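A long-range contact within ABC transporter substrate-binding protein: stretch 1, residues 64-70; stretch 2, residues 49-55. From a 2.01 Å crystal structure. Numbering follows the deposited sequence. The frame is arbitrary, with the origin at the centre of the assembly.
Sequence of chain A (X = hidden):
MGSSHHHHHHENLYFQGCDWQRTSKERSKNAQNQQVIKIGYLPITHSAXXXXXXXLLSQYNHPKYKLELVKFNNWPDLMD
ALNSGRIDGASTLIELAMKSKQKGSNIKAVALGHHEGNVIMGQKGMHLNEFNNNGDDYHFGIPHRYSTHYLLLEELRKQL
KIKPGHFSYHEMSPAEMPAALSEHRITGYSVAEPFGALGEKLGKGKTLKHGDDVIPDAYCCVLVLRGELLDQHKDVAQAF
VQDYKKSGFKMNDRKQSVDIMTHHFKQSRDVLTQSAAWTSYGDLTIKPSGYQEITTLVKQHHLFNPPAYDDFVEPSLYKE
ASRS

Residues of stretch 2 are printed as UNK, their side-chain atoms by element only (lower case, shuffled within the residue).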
# COMPACT_ATOMS: atom_id res chain seq x y z
N LYS A 64 6.05 24.58 -8.39
CA LYS A 64 7.23 24.22 -9.19
C LYS A 64 6.99 23.12 -10.25
O LYS A 64 7.85 22.88 -11.09
CB LYS A 64 8.38 23.82 -8.25
CG LYS A 64 8.82 24.96 -7.34
CD LYS A 64 9.99 24.58 -6.46
CE LYS A 64 10.45 25.78 -5.62
NZ LYS A 64 11.63 25.44 -4.78
N TYR A 65 5.84 22.46 -10.19
CA TYR A 65 5.49 21.39 -11.13
C TYR A 65 3.97 21.23 -11.07
O TYR A 65 3.30 21.89 -10.26
CB TYR A 65 6.17 20.06 -10.71
CG TYR A 65 5.81 19.63 -9.29
CD1 TYR A 65 4.84 18.67 -9.05
CD2 TYR A 65 6.41 20.24 -8.19
CE1 TYR A 65 4.50 18.30 -7.74
CE2 TYR A 65 6.06 19.89 -6.88
CZ TYR A 65 5.12 18.93 -6.66
OH TYR A 65 4.79 18.62 -5.36
N LYS A 66 3.43 20.41 -11.96
CA LYS A 66 2.01 20.07 -11.95
C LYS A 66 1.94 18.59 -11.60
O LYS A 66 2.74 17.77 -12.08
CB LYS A 66 1.36 20.29 -13.30
CG LYS A 66 1.37 21.71 -13.80
CD LYS A 66 0.64 21.82 -15.13
CE LYS A 66 0.79 23.21 -15.70
NZ LYS A 66 0.15 23.35 -17.04
N LEU A 67 0.99 18.24 -10.74
CA LEU A 67 0.82 16.88 -10.30
C LEU A 67 -0.50 16.35 -10.83
O LEU A 67 -1.58 16.88 -10.52
CB LEU A 67 0.86 16.82 -8.77
CG LEU A 67 0.72 15.47 -8.07
CD1 LEU A 67 1.74 14.46 -8.58
CD2 LEU A 67 0.85 15.66 -6.57
N GLU A 68 -0.42 15.31 -11.66
CA GLU A 68 -1.61 14.66 -12.18
C GLU A 68 -1.68 13.29 -11.53
O GLU A 68 -0.74 12.49 -11.64
CB GLU A 68 -1.56 14.53 -13.71
CG GLU A 68 -2.66 13.60 -14.26
CD GLU A 68 -2.81 13.65 -15.77
OE1 GLU A 68 -3.46 12.73 -16.33
OE2 GLU A 68 -2.27 14.59 -16.41
N LEU A 69 -2.78 13.04 -10.83
CA LEU A 69 -2.98 11.76 -10.16
C LEU A 69 -3.85 10.86 -11.06
O LEU A 69 -4.99 11.19 -11.38
CB LEU A 69 -3.64 11.98 -8.80
CG LEU A 69 -2.88 12.85 -7.81
CD1 LEU A 69 -3.74 13.06 -6.56
CD2 LEU A 69 -1.54 12.24 -7.43
N VAL A 70 -3.31 9.71 -11.43
CA VAL A 70 -3.97 8.79 -12.35
C VAL A 70 -4.44 7.53 -11.58
O VAL A 70 -3.61 6.77 -11.04
CB VAL A 70 -2.99 8.41 -13.49
CG1 VAL A 70 -3.65 7.52 -14.54
CG2 VAL A 70 -2.42 9.68 -14.14
N UNK A 49 -1.52 10.13 1.04
CA UNK A 49 -0.57 11.24 1.15
C UNK A 49 -0.35 11.93 -0.20
O UNK A 49 0.02 13.07 -0.24
n UNK A 49 2.85 12.05 1.88
c UNK A 49 0.78 10.81 1.75
c UNK A 49 1.59 12.01 2.24
o UNK A 49 1.07 12.88 2.91
N UNK A 50 -0.60 11.23 -1.31
CA UNK A 50 -0.53 11.86 -2.63
C UNK A 50 -1.65 12.90 -2.79
O UNK A 50 -1.44 13.95 -3.41
c UNK A 50 0.20 8.89 -5.05
c UNK A 50 -0.66 10.82 -3.76
c UNK A 50 1.74 10.76 -4.43
c UNK A 50 0.55 9.93 -4.00
N UNK A 51 -2.83 12.61 -2.22
CA UNK A 51 -3.97 13.53 -2.28
C UNK A 51 -3.61 14.79 -1.48
O UNK A 51 -3.85 15.93 -1.90
se UNK A 51 -5.93 11.01 -3.91
c UNK A 51 -5.25 12.92 -1.67
c UNK A 51 -5.66 11.45 -2.04
c UNK A 51 -4.09 10.47 -4.39
N UNK A 52 -3.03 14.58 -0.29
CA UNK A 52 -2.62 15.71 0.52
C UNK A 52 -1.58 16.55 -0.22
O UNK A 52 -1.65 17.79 -0.20
c UNK A 52 -1.63 16.37 2.71
c UNK A 52 -2.18 19.10 3.63
c UNK A 52 -2.05 15.25 1.86
se UNK A 52 -3.17 17.48 3.32
N UNK A 53 -0.62 15.88 -0.88
CA UNK A 53 0.44 16.58 -1.63
C UNK A 53 -0.18 17.49 -2.68
O UNK A 53 0.21 18.65 -2.82
c UNK A 53 1.42 15.57 -2.27
o UNK A 53 1.96 14.73 -1.25
c UNK A 53 2.55 16.29 -2.99
N UNK A 54 -1.15 16.95 -3.41
CA UNK A 54 -1.92 17.67 -4.41
C UNK A 54 -2.60 18.89 -3.79
O UNK A 54 -2.53 19.99 -4.34
c UNK A 54 -3.86 17.28 -6.08
c UNK A 54 -4.04 18.03 -8.40
c UNK A 54 -3.10 17.64 -7.29
n UNK A 54 -3.29 18.59 -9.53
c UNK A 54 -2.97 16.71 -5.00
N UNK A 55 -3.22 18.73 -2.62
CA UNK A 55 -3.89 19.85 -1.99
C UNK A 55 -2.88 20.93 -1.58
O UNK A 55 -3.12 22.12 -1.77
c UNK A 55 -5.46 20.57 -0.15
c UNK A 55 -6.16 20.21 1.14
c UNK A 55 -6.91 21.44 1.70
c UNK A 55 -4.69 19.41 -0.77
n UNK A 55 -7.47 21.20 3.05

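Position 49 carries four side-chain atoms, two carbons in a row with the second bearing one oxygen and one nitrogen, and all of them lie out of reach of stretch 1. This is a carboxamide one methylene from the backbone, so the residue is Asn49. Its amide nitrogen is hydrogen-bonded elsewhere in the structure, which lets a polar group sit in a buried place.

Position 50 has four carbons, forked at the second, and no heteroatom. Its CB points toward the strand and makes the closest side-chain contact to Leu69, 4.0 Å from Leu69 CD2. The residue is Leu50, and a wholly hydrocarbon side chain suits this buried position facing the strand.

At position 51 two carbons, a selenium and a last carbon form an unbranched chain, and the last carbon comes 3.4 Å from Leu69 CD1. The selenium marks selenomethionine, Met51 in the sequence. Its CA-to-CB bond points away from the strand, yet the chain bends back through chi1 and chi2 both m, bringing CE to that contact. An unbranched, flexible thioether analogue can make such a turn and still offer an apolar end.

Position 52 repeats the same pattern of atoms, two carbons, selenium and carbon, but lies out of reach of stretch 1. It is therefore Met52, again selenomethionine. It is buried, and a largely apolar side chain is at home in such a place.

Position 53 is compact: CB carries one oxygen and one carbon, and that carbon lies 4.0 Å from Leu67 CD2 and also 4.0 Å from Tyr65 OH. The fork is that of Thr53, and the carbon is its methyl CG2. The hydroxyl OG1 donates to Asn49 O at 2.7 Å, one turn back, so its polarity is satisfied within the helix while the methyl meets stretch 1.

Position 54 shows four carbons in a row ending in nitrogen, whose tip reaches a backbone oxygen of stretch 1. This is Lys54, and its NZ donates a hydrogen bond to Leu67 O at 2.6 Å. The aliphatic part also packs, with CB 4.0 Å from Leu69 CD1, so one residue supplies both apolar surface and a charged donor.

Position 55 has the same unbranched chain of four carbons and a nitrogen, far from stretch 1, and is Lys55. It is exposed and extended, where a charged amine can meet solvent.

The helix runs roughly antiparallel to the strand, at 147°, with axes 9.4 Å apart at closest approach. Alternation along the strand turns Leu67 and Leu69 toward the helix and Lys66 and Glu68 away. The two leucines thus provide all of the strand's covered surface and most of that of stretch 1, with Tyr65 adding a little, and Lys54 adds the single hydrogen bond across the contact.

Stretch 2 (49-55) NLMMTKK
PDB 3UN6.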